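PDB 2PLW: ribosomal RNA methyltransferase, putative from Plasmodium falciparum, which binds S-adenosylmethionine and, like other RlmE-family enzymes, probably transfers its methyl group to a ribose 2'-hydroxyl of ribosomal RNA. Local coordinates for residues I52-K57 / Y66-E71; I110-A115 / Y150-Y155. All blocks are in the same frame, centred on the assembly; numbering follows the deposited sequence.

Interaction 1 (I52-K57 / Y66-E71); sequences IGIDKK and YFIQGE. With SAM (S-adenosylmethionine), chain C.
Ile52 to Asp55 pair in parallel with Tyr66 to Gln69, the two strand axes 4.6 Å apart at an angle of 20°, through a ladder in which Gly53 N donates to Tyr66 O, Ile68 N to Gly53 O, Asp55 N to Ile68 O and Gly70 N to Asp55 O. The last donor sits well above the carbonyl plane of Asp55, where the strand gives way to the turn. On one face Ile52, Ile54 and Ile68 lie side by side: the CD1 of Ile68 reaches CG2 of Ile52 at 3.9 Å, while its CB packs on CG1 of Ile54. On the other face Phe67 has CG anti to the backbone N (chi1 172°), and its ring meets 52-57 obliquely, reaching toward the C-terminal end of that segment with CD1 near Gly53 O and CZ 3.3 Å from Lys57 O. The strand 49-55 is the second of a Rossmann-like class I methyltransferase, and its C-terminal acidic residue holds the ribose of S-adenosylmethionine. Asp55 takes O2' on OD1 (2.6 Å) and O3' on OD2 (2.7 Å). OD1 also receives Lys57 N on its anti side at 2.7 Å, an Asx turn, and Tyr32 N binds OD2, so both carboxylate oxygens have a protein donor that helps fix the rotation of the group. Lys57 adds a weak bond from NZ to O3', its CE also lying against that oxygen. Gln69, last residue of its strand, extends its chain past the end of strand 49-55 and gives NE2 to Lys56 O at 2.8 Å, the acceptor lying close to the plane of the Gln69 amide. Lys56 and Glu71 run side by side, joined at NZ and OE2 by a weak salt bridge of 3.5 Å, with Glu71 CG next to the adenine N6.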
loop_
_atom_site.group_PDB
_atom_site.type_symbol
_atom_site.label_atom_id
_atom_site.label_comp_id
_atom_site.label_asym_id
_atom_site.label_seq_id
_atom_site.Cartn_x
_atom_site.Cartn_y
_atom_site.Cartn_z
ATOM N N ILE A 52 1.458 3.076 -10.206
ATOM C CA ILE A 52 2.506 3.903 -9.586
ATOM C C ILE A 52 3.166 3.099 -8.464
ATOM O O ILE A 52 2.490 2.477 -7.657
ATOM C CB ILE A 52 1.943 5.245 -9.015
ATOM C CG1 ILE A 52 1.111 5.989 -10.073
ATOM C CG2 ILE A 52 3.090 6.124 -8.492
ATOM C CD1 ILE A 52 0.115 6.948 -9.490
ATOM N N GLY A 53 4.493 3.144 -8.417
ATOM C CA GLY A 53 5.257 2.474 -7.364
ATOM C C GLY A 53 6.010 3.506 -6.569
ATOM O O GLY A 53 6.604 4.428 -7.157
ATOM N N ILE A 54 6.050 3.323 -5.250
ATOM C CA ILE A 54 6.846 4.216 -4.405
ATOM C C ILE A 54 7.758 3.356 -3.556
ATOM O O ILE A 54 7.295 2.404 -2.953
ATOM C CB ILE A 54 5.972 5.089 -3.480
ATOM C CG1 ILE A 54 5.257 6.171 -4.301
ATOM C CG2 ILE A 54 6.897 5.848 -2.452
ATOM C CD1 ILE A 54 4.271 6.999 -3.484
ATOM N N ASP A 55 9.044 3.687 -3.493
ATOM C CA ASP A 55 9.922 3.048 -2.491
ATOM C C ASP A 55 11.042 3.999 -2.151
ATOM O O ASP A 55 11.405 4.829 -2.970
ATOM C CB ASP A 55 10.522 1.751 -3.049
ATOM C CG ASP A 55 11.026 0.821 -1.987
ATOM O OD1 ASP A 55 12.025 1.131 -1.302
ATOM O OD2 ASP A 55 10.438 -0.260 -1.843
ATOM N N LYS A 56 11.595 3.869 -0.946
ATOM C CA LYS A 56 12.782 4.673 -0.599
ATOM C C LYS A 56 14.008 4.211 -1.409
ATOM O O LYS A 56 14.910 4.996 -1.643
ATOM C CB LYS A 56 13.043 4.679 0.914
ATOM C CG LYS A 56 13.308 3.325 1.513
ATOM C CD LYS A 56 13.074 3.277 3.046
ATOM C CE LYS A 56 14.089 4.123 3.799
ATOM N NZ LYS A 56 14.006 3.843 5.265
ATOM N N LYS A 57 14.001 2.954 -1.843
ATOM C CA LYS A 57 15.046 2.395 -2.717
ATOM C C LYS A 57 14.681 2.539 -4.201
ATOM O O LYS A 57 13.533 2.314 -4.602
ATOM C CB LYS A 57 15.264 0.915 -2.419
ATOM C CG LYS A 57 15.892 0.598 -1.068
ATOM C CD LYS A 57 16.248 -0.906 -0.993
ATOM C CE LYS A 57 15.129 -1.680 -0.261
ATOM N NZ LYS A 57 14.989 -3.147 -0.586
ATOM N N TYR A 66 4.889 4.016 -13.356
ATOM C CA TYR A 66 5.501 5.264 -12.886
ATOM C C TYR A 66 6.174 4.937 -11.571
ATOM O O TYR A 66 5.548 4.338 -10.694
ATOM C CB TYR A 66 4.453 6.328 -12.616
ATOM C CG TYR A 66 3.622 6.739 -13.799
ATOM C CD1 TYR A 66 4.019 7.789 -14.614
ATOM C CD2 TYR A 66 2.414 6.097 -14.085
ATOM C CE1 TYR A 66 3.236 8.188 -15.696
ATOM C CE2 TYR A 66 1.640 6.485 -15.185
ATOM C CZ TYR A 66 2.058 7.532 -15.977
ATOM O OH TYR A 66 1.309 7.929 -17.071
ATOM N N PHE A 67 7.438 5.310 -11.415
ATOM C CA PHE A 67 8.092 5.091 -10.143
ATOM C C PHE A 67 8.388 6.436 -9.473
ATOM O O PHE A 67 8.721 7.429 -10.145
ATOM C CB PHE A 67 9.384 4.271 -10.310
ATOM C CG PHE A 67 10.201 4.188 -9.048
ATOM C CD1 PHE A 67 9.755 3.429 -7.978
ATOM C CD2 PHE A 67 11.406 4.869 -8.943
ATOM C CE1 PHE A 67 10.511 3.345 -6.816
ATOM C CE2 PHE A 67 12.177 4.799 -7.775
ATOM C CZ PHE A 67 11.716 4.058 -6.710
ATOM N N ILE A 68 8.259 6.453 -8.149
ATOM C CA ILE A 68 8.590 7.637 -7.353
ATOM C C ILE A 68 9.487 7.186 -6.223
ATOM O O ILE A 68 9.092 6.362 -5.401
ATOM C CB ILE A 68 7.321 8.342 -6.795
ATOM C CG1 ILE A 68 6.483 8.909 -7.953
ATOM C CG2 ILE A 68 7.725 9.406 -5.748
ATOM C CD1 ILE A 68 5.071 9.394 -7.527
ATOM N N GLN A 69 10.707 7.718 -6.180
ATOM C CA GLN A 69 11.535 7.418 -5.033
ATOM C C GLN A 69 11.118 8.312 -3.861
ATOM O O GLN A 69 11.024 9.542 -3.984
ATOM C CB GLN A 69 13.031 7.568 -5.321
ATOM C CG GLN A 69 13.842 7.060 -4.152
ATOM C CD GLN A 69 15.336 7.337 -4.280
ATOM O OE1 GLN A 69 15.746 8.206 -5.036
ATOM N NE2 GLN A 69 16.148 6.589 -3.528
ATOM N N GLY A 70 10.856 7.691 -2.729
ATOM C CA GLY A 70 10.474 8.445 -1.534
ATOM C C GLY A 70 10.118 7.582 -0.354
ATOM O O GLY A 70 9.669 6.455 -0.508
ATOM N N GLU A 71 10.351 8.104 0.842
ATOM C CA GLU A 71 9.986 7.381 2.033
ATOM C C GLU A 71 8.663 7.948 2.564
ATOM O O GLU A 71 8.600 9.105 2.986
ATOM C CB GLU A 71 11.101 7.499 3.082
ATOM C CG GLU A 71 10.742 6.862 4.419
ATOM C CD GLU A 71 11.898 6.900 5.411
ATOM O OE1 GLU A 71 12.910 7.577 5.135
ATOM O OE2 GLU A 71 11.782 6.258 6.464
HETATM N N SAM C . 6.272 -5.783 -2.764
HETATM C CA SAM C . 7.693 -5.685 -3.243
HETATM C C SAM C . 7.923 -6.519 -4.504
HETATM O O SAM C . 7.093 -7.377 -4.809
HETATM O OXT SAM C . 8.895 -6.351 -5.250
HETATM C CB SAM C . 8.639 -6.122 -2.117
HETATM C CG SAM C . 8.619 -5.051 -1.028
HETATM S SD SAM C . 9.954 -5.158 0.180
HETATM C CE SAM C . 9.408 -6.640 1.043
HETATM C "C5'" SAM C . 9.519 -3.853 1.360
HETATM C "C4'" SAM C . 9.932 -2.479 0.830
HETATM O "O4'" SAM C . 9.352 -1.485 1.678
HETATM C "C3'" SAM C . 11.456 -2.202 0.806
HETATM O "O3'" SAM C . 11.934 -2.099 -0.518
HETATM C "C2'" SAM C . 11.608 -0.874 1.563
HETATM O "O2'" SAM C . 12.540 0.058 1.025
HETATM C "C1'" SAM C . 10.189 -0.336 1.533
HETATM N N9 SAM C . 9.853 0.648 2.565
HETATM C C8 SAM C . 9.969 0.539 3.935
HETATM N N7 SAM C . 9.501 1.673 4.497
HETATM C C5 SAM C . 9.086 2.494 3.498
HETATM C C6 SAM C . 8.515 3.768 3.480
HETATM N N6 SAM C . 8.279 4.432 4.603
HETATM N N1 SAM C . 8.183 4.355 2.285
HETATM C C2 SAM C . 8.399 3.706 1.083
HETATM N N3 SAM C . 8.950 2.439 1.095
HETATM C C4 SAM C . 9.299 1.859 2.280
#

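Interaction 2 (I110-A115 / Y150-Y155); sequences ILSDAA and YIVKMY. With SAM (S-adenosylmethionine), chain C.
The Tyr150 ring has the carbonyl oxygen of Ile110 at its edge, near the ring plane and 3.4 Å from CD1, and the same CD1 meets Ile110 CG2 at 4.0 Å. Its hydroxyl bonds Thr137. The carboxylate of Asp113 is approached from above its plane by Lys153 NZ, 2.9 Å from OD1 in a salt bridge, while OD2 takes the amino nitrogen of S-adenosylmethionine at 2.8 Å. A bend at chi3 (64°) brings CE of Lys153 against Asp113 OD1 and O, and NZ also bonds Asp113 O at 3.2 Å. Lys153 is the predicted proton acceptor, and the two bonds to Asp113 probably help to place its amine beside the cofactor, NZ lying 4.2 Å from the methyl carbon CE of S-adenosylmethionine. A water accepts from Ser112 OG and donates to Ala114 O and Lys153 O, bridging the strands where they part. N-terminal to this water the parallel ladder runs from Ile151 N to Ile110 O, Ser112 N to Ile151 O and Lys153 N to Ser112 O; Leu111 CD2 lies against Ile151. Helix 122-143 packs on Ser112 and Tyr150, Phe19 meets Leu111 and Ile151 on the other face, and strand 188-196 flanks strand 148-155, its Tyr190 bonding Asp113 OD1.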
loop_
_atom_site.group_PDB
_atom_site.type_symbol
_atom_site.label_atom_id
_atom_site.label_comp_id
_atom_site.label_asym_id
_atom_site.label_seq_id
_atom_site.Cartn_x
_atom_site.Cartn_y
_atom_site.Cartn_z
ATOM N N ILE A 110 -4.718 1.495 -3.067
ATOM C CA ILE A 110 -3.425 1.773 -2.460
ATOM C C ILE A 110 -2.991 0.521 -1.715
ATOM O O ILE A 110 -3.677 0.062 -0.813
ATOM C CB ILE A 110 -3.477 3.005 -1.542
ATOM C CG1 ILE A 110 -3.762 4.269 -2.364
ATOM C CG2 ILE A 110 -2.135 3.175 -0.795
ATOM C CD1 ILE A 110 -3.990 5.525 -1.461
ATOM N N LEU A 111 -1.853 -0.008 -2.130
ATOM C CA LEU A 111 -1.279 -1.227 -1.564
ATOM C C LEU A 111 0.036 -0.878 -0.875
ATOM O O LEU A 111 0.811 -0.059 -1.371
ATOM C CB LEU A 111 -0.987 -2.254 -2.666
ATOM C CG LEU A 111 -2.125 -2.560 -3.656
ATOM C CD1 LEU A 111 -1.674 -3.432 -4.836
ATOM C CD2 LEU A 111 -3.313 -3.219 -2.949
ATOM N N SER A 112 0.291 -1.515 0.255
ATOM C CA SER A 112 1.588 -1.392 0.885
ATOM C C SER A 112 2.121 -2.741 1.329
ATOM O O SER A 112 1.510 -3.431 2.151
ATOM C CB SER A 112 1.544 -0.429 2.073
ATOM O OG SER A 112 2.751 -0.516 2.783
ATOM N N ASP A 113 3.272 -3.087 0.770
ATOM C CA ASP A 113 4.060 -4.230 1.221
ATOM C C ASP A 113 5.300 -3.731 1.976
ATOM O O ASP A 113 6.267 -4.486 2.157
ATOM C CB ASP A 113 4.483 -5.075 0.008
ATOM C CG ASP A 113 4.970 -6.466 0.395
ATOM O OD1 ASP A 113 4.405 -7.039 1.359
ATOM O OD2 ASP A 113 5.901 -6.975 -0.286
ATOM N N ALA A 114 5.282 -2.477 2.444
ATOM C CA ALA A 114 6.440 -1.907 3.155
ATOM C C ALA A 114 6.614 -2.545 4.539
ATOM O O ALA A 114 5.653 -3.001 5.147
ATOM C CB ALA A 114 6.295 -0.382 3.312
ATOM N N ALA A 115 7.855 -2.566 5.016
ATOM C CA ALA A 115 8.154 -3.036 6.369
ATOM C C ALA A 115 9.389 -2.305 6.895
ATOM O O ALA A 115 10.206 -1.827 6.119
ATOM C CB ALA A 115 8.358 -4.561 6.386
ATOM N N TYR A 150 -7.681 -0.243 0.220
ATOM C CA TYR A 150 -6.382 -0.009 0.844
ATOM C C TYR A 150 -5.969 -1.291 1.503
ATOM O O TYR A 150 -6.740 -1.826 2.308
ATOM C CB TYR A 150 -6.552 1.074 1.894
ATOM C CG TYR A 150 -5.368 1.290 2.819
ATOM C CD1 TYR A 150 -4.072 1.452 2.297
ATOM C CD2 TYR A 150 -5.567 1.470 4.190
ATOM C CE1 TYR A 150 -2.961 1.720 3.147
ATOM C CE2 TYR A 150 -4.471 1.739 5.049
ATOM C CZ TYR A 150 -3.187 1.869 4.518
ATOM O OH TYR A 150 -2.104 2.127 5.341
ATOM N N ILE A 151 -4.782 -1.783 1.160
ATOM C CA ILE A 151 -4.228 -2.996 1.786
ATOM C C ILE A 151 -2.848 -2.692 2.333
ATOM O O ILE A 151 -1.988 -2.170 1.637
ATOM C CB ILE A 151 -4.191 -4.186 0.797
ATOM C CG1 ILE A 151 -5.599 -4.405 0.256
ATOM C CG2 ILE A 151 -3.684 -5.416 1.545
ATOM C CD1 ILE A 151 -5.706 -5.552 -0.731
ATOM N N VAL A 152 -2.639 -2.965 3.618
ATOM C CA VAL A 152 -1.362 -2.594 4.226
ATOM C C VAL A 152 -0.837 -3.731 5.090
ATOM O O VAL A 152 -1.579 -4.320 5.887
ATOM C CB VAL A 152 -1.480 -1.269 5.027
ATOM C CG1 VAL A 152 -2.564 -1.351 6.114
ATOM C CG2 VAL A 152 -0.121 -0.834 5.606
ATOM N N LYS A 153 0.444 -4.031 4.912
ATOM C CA LYS A 153 1.096 -5.058 5.734
ATOM C C LYS A 153 1.546 -4.512 7.093
ATOM O O LYS A 153 1.930 -3.352 7.214
ATOM C CB LYS A 153 2.285 -5.659 4.974
ATOM C CG LYS A 153 2.884 -6.904 5.630
ATOM C CD LYS A 153 3.995 -7.506 4.766
ATOM C CE LYS A 153 5.211 -6.648 4.558
ATOM N NZ LYS A 153 6.155 -7.306 3.597
ATOM N N MET A 154 1.507 -5.364 8.116
ATOM C CA MET A 154 2.159 -5.008 9.381
ATOM C C MET A 154 2.539 -6.272 10.128
ATOM O O MET A 154 2.003 -7.361 9.819
ATOM C CB MET A 154 1.252 -4.148 10.256
ATOM C CG MET A 154 0.071 -4.901 10.879
ATOM S SD MET A 154 -0.838 -3.902 12.090
ATOM C CE MET A 154 0.481 -3.398 13.206
ATOM N N TYR A 155 3.451 -6.126 11.094
ATOM C CA TYR A 155 3.714 -7.224 12.047
ATOM C C TYR A 155 2.545 -7.341 12.995
ATOM O O TYR A 155 2.203 -6.376 13.681
ATOM C CB TYR A 155 5.018 -7.021 12.838
ATOM C CG TYR A 155 6.246 -7.227 11.993
ATOM C CD1 TYR A 155 6.505 -8.461 11.392
ATOM C CD2 TYR A 155 7.139 -6.179 11.766
ATOM C CE1 TYR A 155 7.631 -8.642 10.589
ATOM C CE2 TYR A 155 8.261 -6.352 10.965
ATOM C CZ TYR A 155 8.498 -7.587 10.386
ATOM O OH TYR A 155 9.609 -7.767 9.596
HETATM N N SAM C . 6.272 -5.783 -2.764
HETATM C CA SAM C . 7.693 -5.685 -3.243
HETATM C C SAM C . 7.923 -6.519 -4.504
HETATM O O SAM C . 7.093 -7.377 -4.809
HETATM O OXT SAM C . 8.895 -6.351 -5.250
HETATM C CB SAM C . 8.639 -6.122 -2.117
HETATM C CG SAM C . 8.619 -5.051 -1.028
HETATM S SD SAM C . 9.954 -5.158 0.180
HETATM C CE SAM C . 9.408 -6.640 1.043
HETATM C "C5'" SAM C . 9.519 -3.853 1.360
HETATM C "C4'" SAM C . 9.932 -2.479 0.830
HETATM O "O4'" SAM C . 9.352 -1.485 1.678
HETATM C "C3'" SAM C . 11.456 -2.202 0.806
HETATM O "O3'" SAM C . 11.934 -2.099 -0.518
HETATM C "C2'" SAM C . 11.608 -0.874 1.563
HETATM O "O2'" SAM C . 12.540 0.058 1.025
HETATM C "C1'" SAM C . 10.189 -0.336 1.533
HETATM N N9 SAM C . 9.853 0.648 2.565
HETATM C C8 SAM C . 9.969 0.539 3.935
HETATM N N7 SAM C . 9.501 1.673 4.497
HETATM C C5 SAM C . 9.086 2.494 3.498
HETATM C C6 SAM C . 8.515 3.768 3.480
HETATM N N6 SAM C . 8.279 4.432 4.603
HETATM N N1 SAM C . 8.183 4.355 2.285
HETATM C C2 SAM C . 8.399 3.706 1.083
HETATM N N3 SAM C . 8.950 2.439 1.095
HETATM C C4 SAM C . 9.299 1.859 2.280
HETATM O O HOH W 1 3.160 -1.986 5.016
#

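In the fold
From the N terminus the chain lays down strand 24-29, the middle of the parallel part of the sheet, before either contact forms. Interaction 1 closes first, after a short loop of eight residues without helix or strand, and puts strand 66-69 at one outer end of the sheet. Interaction 2 opens later and closes a longer connection through helix 122-143, pairing strands 107-112 and 148-155. The two are therefore in series, neither nested nor crossing. They flank strand 24-29 within one sheet, their centres about 14 Å apart and their nearest atoms about 7 Å apart. S-adenosylmethionine spans them, its ribose hydroxyls bonded at interaction 1, its amino group at interaction 2, and the nucleoside touched by both.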